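Local atomic coordinates of TagI restriction endonuclease (Thermocrispum agreste, PDB entry 6GHS), a protein that probably cleaves DNA carrying modified cytosines such as 5-methylcytosine, combining an SRA domain that would recognise the modified base with an HNH nuclease domain. Residues Tyr3-Gly8 and Gly37-Ala42; Gly54-Arg59 and His138-Gln143; Tyr61-Ile66 and Leu151-Asp156; Lys78-Asp83 and Phe144-Phe149. All blocks are in the same frame, centred on the assembly; numbering follows the deposited sequence.

All four contacts fall in the SRA part of the chain, and none is wholly buried. Interactions 1 and 3 lie nearer the chain centre, about 12 and 16 Å from it measured from their own centres; interactions 2 and 4 lie at about 26 and 24 Å, with their own centres about 7 Å apart. Interactions 3 and 4 share strand 145-153: the first joins it to strand 64-68 by main-chain bonds, the second fixes its beginning to a loop. Interaction 2 joins two loops, chiefly through charged side chains. Interaction 1 is a polar cluster, in which an arginine meets strand 38-41. Chemistry thus follows place: backbone pairing within the sheet, side-chain bonds where loops meet.

Interaction 1: residues Tyr3-Gly8 and Gly37-Ala42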
loop_
_atom_site.group_PDB
_atom_site.type_symbol
_atom_site.label_atom_id
_atom_site.label_comp_id
_atom_site.label_asym_id
_atom_site.label_seq_id
_atom_site.Cartn_x
_atom_site.Cartn_y
_atom_site.Cartn_z
ATOM N N TYR A 3 16.915 -16.556 -23.003
ATOM C CA TYR A 3 16.356 -16.153 -21.707
ATOM C C TYR A 3 15.037 -15.392 -21.876
ATOM O O TYR A 3 14.926 -14.510 -22.722
ATOM C CB TYR A 3 17.342 -15.272 -20.950
ATOM C CG TYR A 3 16.899 -14.917 -19.554
ATOM C CD1 TYR A 3 16.969 -15.855 -18.537
ATOM C CD2 TYR A 3 16.417 -13.641 -19.243
ATOM C CE1 TYR A 3 16.562 -15.546 -17.246
ATOM C CE2 TYR A 3 16.010 -13.321 -17.947
ATOM C CZ TYR A 3 16.093 -14.279 -16.949
ATOM O OH TYR A 3 15.711 -14.019 -15.655
ATOM N N LYS A 4 14.060 -15.755 -21.049
ATOM C CA LYS A 4 12.750 -15.105 -20.979
ATOM C C LYS A 4 12.648 -14.471 -19.572
ATOM O O LYS A 4 12.722 -15.176 -18.561
ATOM C CB LYS A 4 11.660 -16.163 -21.238
ATOM C CG LYS A 4 10.201 -15.781 -20.959
ATOM C CD LYS A 4 9.527 -14.984 -22.081
ATOM C CE LYS A 4 7.998 -15.134 -22.055
ATOM N NZ LYS A 4 7.376 -14.850 -20.725
ATOM N N ARG A 5 12.503 -13.141 -19.521
ATOM C CA ARG A 5 12.458 -12.409 -18.248
ATOM C C ARG A 5 11.127 -12.636 -17.571
ATOM O O ARG A 5 10.074 -12.342 -18.132
ATOM C CB ARG A 5 12.683 -10.905 -18.437
ATOM C CG ARG A 5 13.095 -10.225 -17.139
ATOM C CD ARG A 5 13.519 -8.780 -17.311
ATOM N NE ARG A 5 14.619 -8.634 -18.265
ATOM C CZ ARG A 5 15.892 -8.950 -18.033
ATOM N NH1 ARG A 5 16.277 -9.456 -16.866
ATOM N NH2 ARG A 5 16.802 -8.766 -18.990
ATOM N N THR A 6 11.182 -13.155 -16.357
ATOM C CA THR A 6 9.989 -13.682 -15.726
ATOM C C THR A 6 10.037 -13.442 -14.238
ATOM O O THR A 6 11.032 -13.739 -13.586
ATOM C CB THR A 6 9.806 -15.172 -16.080
ATOM O OG1 THR A 6 9.368 -15.263 -17.443
ATOM C CG2 THR A 6 8.765 -15.857 -15.188
ATOM N N PHE A 7 8.938 -12.903 -13.724
ATOM C CA PHE A 7 8.864 -12.463 -12.359
ATOM C C PHE A 7 8.169 -13.521 -11.540
ATOM O O PHE A 7 7.143 -14.058 -11.952
ATOM C CB PHE A 7 8.092 -11.150 -12.277
ATOM C CG PHE A 7 8.678 -10.059 -13.120
ATOM C CD1 PHE A 7 9.701 -9.261 -12.625
ATOM C CD2 PHE A 7 8.221 -9.846 -14.422
ATOM C CE1 PHE A 7 10.249 -8.263 -13.409
ATOM C CE2 PHE A 7 8.766 -8.847 -15.212
ATOM C CZ PHE A 7 9.780 -8.056 -14.701
ATOM N N GLY A 8 8.737 -13.795 -10.373
ATOM C CA GLY A 8 8.202 -14.767 -9.441
ATOM C C GLY A 8 9.101 -15.978 -9.396
ATOM O O GLY A 8 10.234 -15.950 -9.892
ATOM N N GLY A 37 25.362 -8.177 -11.820
ATOM C CA GLY A 37 24.580 -8.429 -10.604
ATOM C C GLY A 37 23.082 -8.380 -10.821
ATOM O O GLY A 37 22.361 -9.226 -10.318
ATOM N N ILE A 38 22.621 -7.400 -11.591
ATOM C CA ILE A 38 21.200 -7.192 -11.805
ATOM C C ILE A 38 20.737 -7.774 -13.143
ATOM O O ILE A 38 21.271 -7.433 -14.194
ATOM C CB ILE A 38 20.857 -5.691 -11.747
ATOM C CG1 ILE A 38 21.315 -5.110 -10.411
ATOM C CG2 ILE A 38 19.356 -5.468 -11.927
ATOM C CD1 ILE A 38 21.390 -3.599 -10.372
ATOM N N SER A 39 19.735 -8.647 -13.076
ATOM C CA SER A 39 18.965 -9.076 -14.238
ATOM C C SER A 39 17.825 -8.106 -14.425
ATOM O O SER A 39 16.866 -8.167 -13.670
ATOM C CB SER A 39 18.396 -10.481 -13.992
ATOM O OG SER A 39 17.501 -10.887 -15.017
ATOM N N GLY A 40 17.896 -7.215 -15.408
ATOM C CA GLY A 40 16.810 -6.251 -15.577
ATOM C C GLY A 40 16.975 -5.164 -16.610
ATOM O O GLY A 40 18.073 -4.903 -17.104
ATOM N N THR A 41 15.853 -4.508 -16.891
ATOM C CA THR A 41 15.707 -3.555 -17.993
ATOM C C THR A 41 14.735 -2.449 -17.571
ATOM O O THR A 41 13.751 -2.706 -16.883
ATOM C CB THR A 41 15.229 -4.321 -19.253
ATOM O OG1 THR A 41 16.367 -4.943 -19.848
ATOM C CG2 THR A 41 14.589 -3.438 -20.316
ATOM N N ALA A 42 15.019 -1.220 -17.983
ATOM C CA ALA A 42 14.191 -0.065 -17.616
ATOM C C ALA A 42 12.725 -0.205 -18.014
ATOM O O ALA A 42 11.844 0.251 -17.293
ATOM C CB ALA A 42 14.762 1.203 -18.233
#
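R5 sets its CG anti to the backbone N (chi1 -161°), keeps extended through chi2 and then bends at chi3 (-57°), which lays the guanidinium against the strand residues S39 and G40. S39 answers with its OG anti to its own backbone N, so that the hydroxyl turns toward the arginine. R5 NH1 comes within 2.6 Å of S39 OG, which lies near the guanidinium plane at its edge. One face of the guanidinium rests on G40, whose CA is 3.5 Å above the plane; the opposite face has Y3 CE2 over its rim at 4.0 Å. Strand 38-41 pairs antiparallel with strand 45-51 in the sheet of the SRA domain, and from that neighbour comes D47. Its carboxylate forms a salt bridge with R5 NH1 and hydrogen bonds with S39 OG and Y3 OH, while R5 NE bonds to Q44. A leucine here would probably loosen the N-terminal segment against strands 38-41 and 45-51, since the salt bridge to D47 and the bond to Q44 would both be gone. T41 marks the looser end, crossing R5 obliquely with its OG1 3.9 Å from R5 NH2.

Interaction 2: residues Gly54-Arg59 and His138-Gln143; sequences GYPDDR and HEDAPQ
The imidazole of H138 has the backbone N of D140 over the centre of one face, and D57 OD2 at its edge. Y55 turns an edge to this ring in an offset edge-to-face stack, with Y55 CD2 3.6 Å from H138 CE1. Its hydroxyl goes on to Q80. The guanidinium of R59 carries D57 O over one face, and P56 O lies at its edge. R59 and E139 meet tip to tip in a salt bridge, NH2 to OE2 at 2.5 Å, though weak and far from straight as a hydrogen bond. R59 NH1 binds P56 O at 2.8 Å and also takes D58 O. An alanine here would probably loosen both the turn at P56-D58 and the tie to E139, because all three bonds come from the guanidinium. The loop after strand 45-51 thus meets that linking strands 122-137 and 145-153 of the SRA domain. D57 spreads its two oxygens: OD1 takes a weak bond from E139 N, while OD2 uses its syn lone pair for H138 ND1 at 2.8 Å, in the imidazole plane. Such a partner would tend to favour a protonated H138, and R59 probably eases the repulsion between the D57 and E139 carboxylates.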
loop_
_atom_site.group_PDB
_atom_site.type_symbol
_atom_site.label_atom_id
_atom_site.label_comp_id
_atom_site.label_asym_id
_atom_site.label_seq_id
_atom_site.Cartn_x
_atom_site.Cartn_y
_atom_site.Cartn_z
ATOM N N GLY A 54 29.385 -7.388 -3.995
ATOM C CA GLY A 54 29.809 -6.593 -5.156
ATOM C C GLY A 54 30.308 -5.197 -4.815
ATOM O O GLY A 54 31.230 -4.709 -5.466
ATOM N N TYR A 55 29.678 -4.546 -3.831
ATOM C CA TYR A 55 30.175 -3.294 -3.252
ATOM C C TYR A 55 30.262 -3.444 -1.736
ATOM O O TYR A 55 29.519 -4.242 -1.156
ATOM C CB TYR A 55 29.247 -2.127 -3.577
ATOM C CG TYR A 55 29.428 -1.528 -4.953
ATOM C CD1 TYR A 55 28.934 -2.175 -6.087
ATOM C CD2 TYR A 55 30.066 -0.298 -5.129
ATOM C CE1 TYR A 55 29.087 -1.630 -7.357
ATOM C CE2 TYR A 55 30.227 0.257 -6.398
ATOM C CZ TYR A 55 29.735 -0.415 -7.509
ATOM O OH TYR A 55 29.879 0.113 -8.768
ATOM N N PRO A 56 31.154 -2.666 -1.080
ATOM C CA PRO A 56 31.191 -2.676 0.389
ATOM C C PRO A 56 30.096 -1.811 1.028
ATOM O O PRO A 56 29.967 -1.795 2.252
ATOM C CB PRO A 56 32.587 -2.120 0.721
ATOM C CG PRO A 56 33.192 -1.680 -0.580
ATOM C CD PRO A 56 32.116 -1.690 -1.620
ATOM N N ASP A 57 29.345 -1.083 0.201
ATOM C CA ASP A 57 28.150 -0.351 0.624
ATOM C C ASP A 57 26.961 -1.276 0.923
ATOM O O ASP A 57 26.088 -0.903 1.721
ATOM C CB ASP A 57 27.728 0.647 -0.462
ATOM C CG ASP A 57 28.808 1.639 -0.795
ATOM O OD1 ASP A 57 28.805 2.723 -0.177
ATOM O OD2 ASP A 57 29.655 1.328 -1.663
ATOM N N ASP A 58 26.916 -2.439 0.245
ATOM C CA ASP A 58 25.893 -3.483 0.459
ATOM C C ASP A 58 25.781 -3.855 1.945
ATOM O O ASP A 58 26.806 -4.002 2.616
ATOM C CB ASP A 58 26.262 -4.794 -0.272
ATOM C CG ASP A 58 26.060 -4.752 -1.780
ATOM O OD1 ASP A 58 25.526 -3.760 -2.315
ATOM O OD2 ASP A 58 26.445 -5.757 -2.430
ATOM N N ARG A 59 24.557 -4.021 2.446
ATOM C CA ARG A 59 24.324 -4.559 3.793
ATOM C C ARG A 59 23.345 -5.683 3.663
ATOM O O ARG A 59 22.402 -5.596 2.885
ATOM C CB ARG A 59 23.727 -3.520 4.740
ATOM C CG ARG A 59 24.581 -2.285 4.977
ATOM C CD ARG A 59 25.707 -2.515 5.974
ATOM N NE ARG A 59 26.604 -1.354 5.991
ATOM C CZ ARG A 59 27.676 -1.177 5.216
ATOM N NH1 ARG A 59 28.067 -2.094 4.327
ATOM N NH2 ARG A 59 28.383 -0.061 5.339
ATOM N N HIS A 138 29.661 6.593 -2.191
ATOM C CA HIS A 138 30.452 5.362 -2.155
ATOM C C HIS A 138 31.413 5.391 -0.968
ATOM O O HIS A 138 32.000 6.435 -0.678
ATOM C CB HIS A 138 31.227 5.272 -3.465
ATOM C CG HIS A 138 32.009 4.014 -3.638
ATOM N ND1 HIS A 138 31.583 2.798 -3.153
ATOM C CD2 HIS A 138 33.171 3.779 -4.289
ATOM C CE1 HIS A 138 32.462 1.869 -3.482
ATOM N NE2 HIS A 138 33.432 2.437 -4.179
ATOM N N GLU A 139 31.556 4.267 -0.271
ATOM C CA GLU A 139 32.407 4.217 0.926
ATOM C C GLU A 139 33.889 4.387 0.600
ATOM O O GLU A 139 34.587 5.176 1.238
ATOM C CB GLU A 139 32.193 2.923 1.707
ATOM C CG GLU A 139 30.971 2.982 2.600
ATOM C CD GLU A 139 30.730 1.704 3.375
ATOM O OE1 GLU A 139 31.455 0.703 3.176
ATOM O OE2 GLU A 139 29.794 1.710 4.196
ATOM N N ASP A 140 34.356 3.658 -0.407
ATOM C CA ASP A 140 35.757 3.732 -0.816
ATOM C C ASP A 140 36.114 5.051 -1.507
ATOM O O ASP A 140 37.284 5.410 -1.524
ATOM C CB ASP A 140 36.142 2.540 -1.715
ATOM C CG ASP A 140 36.022 1.186 -1.002
ATOM O OD1 ASP A 140 35.757 1.140 0.226
ATOM O OD2 ASP A 140 36.190 0.157 -1.689
ATOM N N ALA A 141 35.136 5.764 -2.074
ATOM C CA ALA A 141 35.404 7.040 -2.755
ATOM C C ALA A 141 34.213 7.987 -2.635
ATOM O O ALA A 141 33.433 8.129 -3.578
ATOM C CB ALA A 141 35.752 6.796 -4.218
ATOM N N PRO A 142 34.069 8.651 -1.473
ATOM C CA PRO A 142 32.946 9.557 -1.218
ATOM C C PRO A 142 32.616 10.610 -2.283
ATOM O O PRO A 142 31.483 11.074 -2.324
ATOM C CB PRO A 142 33.348 10.229 0.097
ATOM C CG PRO A 142 34.077 9.156 0.826
ATOM C CD PRO A 142 34.852 8.420 -0.242
ATOM N N GLN A 143 33.560 10.978 -3.147
ATOM C CA GLN A 143 33.263 11.945 -4.224
ATOM C C GLN A 143 32.326 11.410 -5.320
ATOM O O GLN A 143 31.872 12.192 -6.171
ATOM C CB GLN A 143 34.557 12.556 -4.832
ATOM C CG GLN A 143 35.395 11.705 -5.799
ATOM C CD GLN A 143 36.403 10.771 -5.125
ATOM O OE1 GLN A 143 36.345 10.497 -3.918
ATOM N NE2 GLN A 143 37.332 10.260 -5.924
#

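Interaction 3: residues Tyr61-Ile66 and Leu151-Asp156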
loop_
_atom_site.group_PDB
_atom_site.type_symbol
_atom_site.label_atom_id
_atom_site.label_comp_id
_atom_site.label_asym_id
_atom_site.label_seq_id
_atom_site.Cartn_x
_atom_site.Cartn_y
_atom_site.Cartn_z
ATOM N N TYR A 61 20.891 -8.176 5.981
ATOM C CA TYR A 61 20.253 -8.487 7.260
ATOM C C TYR A 61 19.265 -9.668 7.135
ATOM O O TYR A 61 18.349 -9.810 7.952
ATOM C CB TYR A 61 19.543 -7.242 7.798
ATOM C CG TYR A 61 20.421 -6.015 7.955
ATOM C CD1 TYR A 61 21.533 -6.036 8.787
ATOM C CD2 TYR A 61 20.117 -4.818 7.301
ATOM C CE1 TYR A 61 22.332 -4.909 8.948
ATOM C CE2 TYR A 61 20.908 -3.686 7.457
ATOM C CZ TYR A 61 22.017 -3.736 8.281
ATOM O OH TYR A 61 22.816 -2.627 8.448
ATOM N N GLY A 62 19.464 -10.524 6.129
ATOM C CA GLY A 62 18.613 -11.698 5.926
ATOM C C GLY A 62 17.289 -11.345 5.286
ATOM O O GLY A 62 17.119 -11.511 4.083
ATOM N N ASP A 63 16.357 -10.855 6.099
ATOM C CA ASP A 63 15.042 -10.411 5.617
ATOM C C ASP A 63 15.035 -9.010 5.007
ATOM O O ASP A 63 14.123 -8.692 4.247
ATOM C CB ASP A 63 14.002 -10.468 6.747
ATOM C CG ASP A 63 13.442 -11.867 6.969
ATOM O OD1 ASP A 63 13.656 -12.770 6.121
ATOM O OD2 ASP A 63 12.764 -12.047 8.003
ATOM N N GLU A 64 16.010 -8.176 5.376
ATOM C CA GLU A 64 16.242 -6.861 4.749
ATOM C C GLU A 64 17.578 -6.892 3.992
ATOM O O GLU A 64 18.531 -7.536 4.439
ATOM C CB GLU A 64 16.284 -5.728 5.800
ATOM C CG GLU A 64 14.959 -5.031 6.123
ATOM C CD GLU A 64 15.138 -3.550 6.477
ATOM O OE1 GLU A 64 14.890 -3.154 7.640
ATOM O OE2 GLU A 64 15.540 -2.768 5.587
ATOM N N ILE A 65 17.635 -6.198 2.849
ATOM C CA ILE A 65 18.876 -6.019 2.081
ATOM C C ILE A 65 18.994 -4.600 1.556
ATOM O O ILE A 65 18.073 -4.098 0.908
ATOM C CB ILE A 65 18.954 -6.926 0.839
ATOM C CG1 ILE A 65 18.540 -8.357 1.166
ATOM C CG2 ILE A 65 20.369 -6.912 0.270
ATOM C CD1 ILE A 65 18.612 -9.286 -0.022
ATOM N N ILE A 66 20.144 -3.984 1.817
ATOM C CA ILE A 66 20.532 -2.752 1.155
ATOM C C ILE A 66 21.433 -3.174 0.001
ATOM O O ILE A 66 22.594 -3.512 0.228
ATOM C CB ILE A 66 21.278 -1.777 2.100
ATOM C CG1 ILE A 66 20.545 -1.627 3.430
ATOM C CG2 ILE A 66 21.435 -0.414 1.450
ATOM C CD1 ILE A 66 19.054 -1.401 3.303
ATOM N N LEU A 151 15.453 -3.924 -0.062
ATOM C CA LEU A 151 14.667 -5.126 -0.394
ATOM C C LEU A 151 14.216 -5.856 0.871
ATOM O O LEU A 151 14.989 -6.003 1.808
ATOM C CB LEU A 151 15.449 -6.072 -1.311
ATOM C CG LEU A 151 15.679 -5.533 -2.729
ATOM C CD1 LEU A 151 16.917 -4.659 -2.790
ATOM C CD2 LEU A 151 15.807 -6.649 -3.749
ATOM N N VAL A 152 12.954 -6.290 0.878
ATOM C CA VAL A 152 12.303 -6.931 2.031
ATOM C C VAL A 152 11.734 -8.265 1.577
ATOM O O VAL A 152 11.097 -8.340 0.522
ATOM C CB VAL A 152 11.127 -6.084 2.570
ATOM C CG1 VAL A 152 10.375 -6.832 3.675
ATOM C CG2 VAL A 152 11.619 -4.739 3.080
ATOM N N LYS A 153 11.919 -9.306 2.381
ATOM C CA LYS A 153 11.448 -10.614 1.974
ATOM C C LYS A 153 9.932 -10.688 1.954
ATOM O O LYS A 153 9.262 -10.320 2.912
ATOM C CB LYS A 153 11.991 -11.728 2.851
ATOM C CG LYS A 153 11.562 -13.092 2.331
ATOM C CD LYS A 153 12.549 -14.162 2.708
ATOM C CE LYS A 153 12.192 -15.464 2.032
ATOM N NZ LYS A 153 13.223 -16.456 2.426
ATOM N N ILE A 154 9.421 -11.175 0.835
ATOM C CA ILE A 154 8.028 -11.499 0.690
ATOM C C ILE A 154 7.823 -12.853 1.349
ATOM O O ILE A 154 8.409 -13.843 0.908
ATOM C CB ILE A 154 7.661 -11.563 -0.793
ATOM C CG1 ILE A 154 7.695 -10.154 -1.373
ATOM C CG2 ILE A 154 6.291 -12.192 -1.004
ATOM C CD1 ILE A 154 7.889 -10.137 -2.870
ATOM N N TYR A 155 7.011 -12.882 2.406
ATOM C CA TYR A 155 6.635 -14.132 3.074
ATOM C C TYR A 155 5.276 -14.647 2.621
ATOM O O TYR A 155 5.126 -15.844 2.380
ATOM C CB TYR A 155 6.699 -13.985 4.603
ATOM C CG TYR A 155 8.090 -14.250 5.130
ATOM C CD1 TYR A 155 8.718 -15.480 4.882
ATOM C CD2 TYR A 155 8.793 -13.279 5.858
ATOM C CE1 TYR A 155 10.002 -15.740 5.345
ATOM C CE2 TYR A 155 10.081 -13.530 6.332
ATOM C CZ TYR A 155 10.682 -14.763 6.073
ATOM O OH TYR A 155 11.954 -15.043 6.524
ATOM N N ASP A 156 4.299 -13.753 2.507
ATOM C CA ASP A 156 3.017 -14.078 1.887
ATOM C C ASP A 156 2.813 -13.157 0.682
ATOM O O ASP A 156 2.944 -11.939 0.810
ATOM C CB ASP A 156 1.883 -13.912 2.902
ATOM C CG ASP A 156 0.536 -14.397 2.373
ATOM O OD1 ASP A 156 0.476 -15.452 1.699
ATOM O OD2 ASP A 156 -0.474 -13.714 2.642
#
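Main-chain hydrogen bonds carry most of this contact. I65 and L151 form an antiparallel hydrogen-bonded pair: I65 N reaches L151 O at 2.9 Å, and L151 N returns to I65 O at 2.8 Å with an N-H...O angle of 166°. K153 N adds a third bond, to D63 O at 3.0 Å, and in all three the donor lies in the carbonyl plane. Weaker CA-H...O contacts fill in around E64 and V152, the neighbouring non-hydrogen-bonded pair, with V152 CA 3.4 Å from D63 O and E64 CA similarly close to L151 O. This is antiparallel pairing in the SRA sheet, where strand 64-68, the second arm of a hairpin with strand 59-60, lies along strand 145-153. Apolar contact is confined to the face bearing I65 and L151, whose CB atoms are 4.2 Å apart; beneath them I49 and L51 of strand 45-51 continue the packing. Polar side chains meet past the end of the pairing. Y155 OH makes a weak hydrogen bond to D63 OD1 at 2.9 Å, the carboxylate turned 79° from the ring, and K153 CG sits 4.1 Å above the centre of one face of that ring. The extended K153 chain carries its NZ onward to a salt bridge with E15. E64 on the other face bonds to Q150 and forms a long, weak ion pair with R235 of the second subunit.

Interaction 4: residues Lys78-Asp83 and Phe144-Phe149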
loop_
_atom_site.group_PDB
_atom_site.type_symbol
_atom_site.label_atom_id
_atom_site.label_comp_id
_atom_site.label_asym_id
_atom_site.label_seq_id
_atom_site.Cartn_x
_atom_site.Cartn_y
_atom_site.Cartn_z
ATOM N N LYS A 78 38.812 -1.817 -11.125
ATOM C CA LYS A 78 37.680 -2.250 -10.294
ATOM C C LYS A 78 37.357 -1.201 -9.217
ATOM O O LYS A 78 36.862 -1.548 -8.146
ATOM C CB LYS A 78 37.921 -3.641 -9.667
ATOM C CG LYS A 78 38.256 -4.755 -10.660
ATOM C CD LYS A 78 37.063 -5.674 -10.917
ATOM C CE LYS A 78 37.300 -6.648 -12.071
ATOM N NZ LYS A 78 37.043 -6.050 -13.417
ATOM N N LYS A 79 37.621 0.076 -9.523
ATOM C CA LYS A 79 37.417 1.206 -8.599
ATOM C C LYS A 79 36.481 2.204 -9.256
ATOM O O LYS A 79 36.559 2.409 -10.463
ATOM C CB LYS A 79 38.743 1.916 -8.284
ATOM C CG LYS A 79 39.696 1.149 -7.377
ATOM C CD LYS A 79 39.274 1.170 -5.910
ATOM C CE LYS A 79 40.113 0.198 -5.085
ATOM N NZ LYS A 79 39.835 0.292 -3.625
ATOM N N GLN A 80 35.615 2.828 -8.460
ATOM C CA GLN A 80 34.669 3.829 -8.965
ATOM C C GLN A 80 35.385 5.016 -9.610
ATOM O O GLN A 80 36.290 5.586 -9.008
ATOM C CB GLN A 80 33.758 4.348 -7.840
ATOM C CG GLN A 80 32.553 3.465 -7.528
ATOM C CD GLN A 80 31.455 3.518 -8.576
ATOM O OE1 GLN A 80 30.950 2.483 -8.983
ATOM N NE2 GLN A 80 31.069 4.719 -8.999
ATOM N N ILE A 81 34.984 5.360 -10.834
ATOM C CA ILE A 81 35.528 6.521 -11.561
ATOM C C ILE A 81 34.488 7.561 -12.022
ATOM O O ILE A 81 34.877 8.585 -12.605
ATOM C CB ILE A 81 36.377 6.084 -12.786
ATOM C CG1 ILE A 81 35.534 5.342 -13.840
ATOM C CG2 ILE A 81 37.552 5.222 -12.340
ATOM C CD1 ILE A 81 35.946 5.631 -15.272
ATOM N N ARG A 82 33.193 7.295 -11.805
ATOM C CA ARG A 82 32.121 8.262 -12.091
ATOM C C ARG A 82 30.829 7.882 -11.364
ATOM O O ARG A 82 30.726 6.789 -10.803
ATOM C CB ARG A 82 31.875 8.426 -13.605
ATOM C CG ARG A 82 31.387 7.186 -14.341
ATOM C CD ARG A 82 30.921 7.512 -15.757
ATOM N NE ARG A 82 30.412 6.321 -16.449
ATOM C CZ ARG A 82 29.231 5.723 -16.222
ATOM N NH1 ARG A 82 28.365 6.176 -15.306
ATOM N NH2 ARG A 82 28.908 4.636 -16.926
ATOM N N ASP A 83 29.858 8.801 -11.371
ATOM C CA ASP A 83 28.573 8.633 -10.658
ATOM C C ASP A 83 27.674 7.601 -11.323
ATOM O O ASP A 83 27.685 7.456 -12.542
ATOM C CB ASP A 83 27.796 9.969 -10.599
ATOM C CG ASP A 83 28.344 10.950 -9.569
ATOM O OD1 ASP A 83 28.855 10.505 -8.522
ATOM O OD2 ASP A 83 28.229 12.179 -9.793
ATOM N N PHE A 144 32.054 10.097 -5.303
ATOM C CA PHE A 144 31.145 9.458 -6.255
ATOM C C PHE A 144 29.881 8.920 -5.601
ATOM O O PHE A 144 29.914 8.339 -4.512
ATOM C CB PHE A 144 31.843 8.319 -6.994
ATOM C CG PHE A 144 33.019 8.767 -7.804
ATOM C CD1 PHE A 144 32.852 9.691 -8.833
ATOM C CD2 PHE A 144 34.299 8.276 -7.537
ATOM C CE1 PHE A 144 33.933 10.121 -9.578
ATOM C CE2 PHE A 144 35.385 8.699 -8.284
ATOM C CZ PHE A 144 35.201 9.622 -9.305
ATOM N N ARG A 145 28.779 9.099 -6.320
ATOM C CA ARG A 145 27.466 8.692 -5.886
ATOM C C ARG A 145 27.180 7.300 -6.412
ATOM O O ARG A 145 27.526 6.974 -7.551
ATOM C CB ARG A 145 26.396 9.649 -6.438
ATOM C CG ARG A 145 26.613 11.134 -6.149
ATOM C CD ARG A 145 26.320 11.479 -4.698
ATOM N NE ARG A 145 24.895 11.675 -4.442
ATOM C CZ ARG A 145 24.324 11.642 -3.234
ATOM N NH1 ARG A 145 25.027 11.407 -2.115
ATOM N NH2 ARG A 145 23.015 11.838 -3.142
ATOM N N VAL A 146 26.523 6.496 -5.590
ATOM C CA VAL A 146 25.959 5.221 -6.028
ATOM C C VAL A 146 24.469 5.177 -5.738
ATOM O O VAL A 146 23.974 5.855 -4.834
ATOM C CB VAL A 146 26.627 4.003 -5.355
ATOM C CG1 VAL A 146 28.034 3.824 -5.896
ATOM C CG2 VAL A 146 26.629 4.118 -3.825
ATOM N N CYS A 147 23.786 4.344 -6.509
ATOM C CA CYS A 147 22.374 4.083 -6.360
ATOM C C CYS A 147 22.166 2.936 -5.377
ATOM O O CYS A 147 22.920 1.984 -5.402
ATOM C CB CYS A 147 21.826 3.693 -7.720
ATOM S SG CYS A 147 20.042 3.741 -7.763
ATOM N N GLN A 148 21.151 3.009 -4.527
ATOM C CA GLN A 148 20.890 1.933 -3.561
ATOM C C GLN A 148 19.415 1.596 -3.419
ATOM O O GLN A 148 18.550 2.432 -3.633
ATOM C CB GLN A 148 21.467 2.291 -2.197
ATOM C CG GLN A 148 22.903 1.849 -2.014
ATOM C CD GLN A 148 23.448 2.168 -0.635
ATOM O OE1 GLN A 148 23.152 3.219 -0.054
ATOM N NE2 GLN A 148 24.254 1.260 -0.102
ATOM N N PHE A 149 19.145 0.355 -3.047
ATOM C CA PHE A 149 17.790 -0.160 -2.968
ATOM C C PHE A 149 17.591 -0.835 -1.619
ATOM O O PHE A 149 18.533 -1.373 -1.045
ATOM C CB PHE A 149 17.531 -1.147 -4.117
ATOM C CG PHE A 149 17.782 -0.559 -5.477
ATOM C CD1 PHE A 149 19.057 -0.558 -6.020
ATOM C CD2 PHE A 149 16.743 0.024 -6.207
ATOM C CE1 PHE A 149 19.287 0.003 -7.265
ATOM C CE2 PHE A 149 16.971 0.590 -7.451
ATOM C CZ PHE A 149 18.241 0.574 -7.982
#
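Packing is closest where F144 lies flat on the backbone of the loop. With CG anti to its carbonyl carbon (chi1 -62°), the phenyl ring sets one face against the peptide linking I81 and R82: I81 C is 3.4 Å above the ring plane and R82 N 3.7 Å, both displaced toward the rim. Q80 slides past in the opposite direction, its CB 4.0 Å from F144 CD2, and its OE1 is taken by Y55 OH. Next to the ring, D83 fastens the loop to the first residue of the strand. D83 OD1 accepts R145 N at 2.6 Å through its anti lone pair, in a nearly straight bond of 169°, and the same oxygen lies 3.3 Å from R145 CG. The rest is looser. V146 meets Q80 only distantly, its CG1 4.4 Å from Q80 CD, while the exposed side chains of I81 and R82 start out away from the strand, although their backbone supports the ring. R145 runs alongside D83 and then bends twice, so its guanidinium leaves this contact for N137 and for carbonyls of S300, L302 and P303 of the second subunit. Beyond R145, strand 145-153 enters the sheet between strands 122-137 and 64-68, Q84 of the same loop bonds to C147 N, and F149 packs on L94 and V95 of helix 89-100.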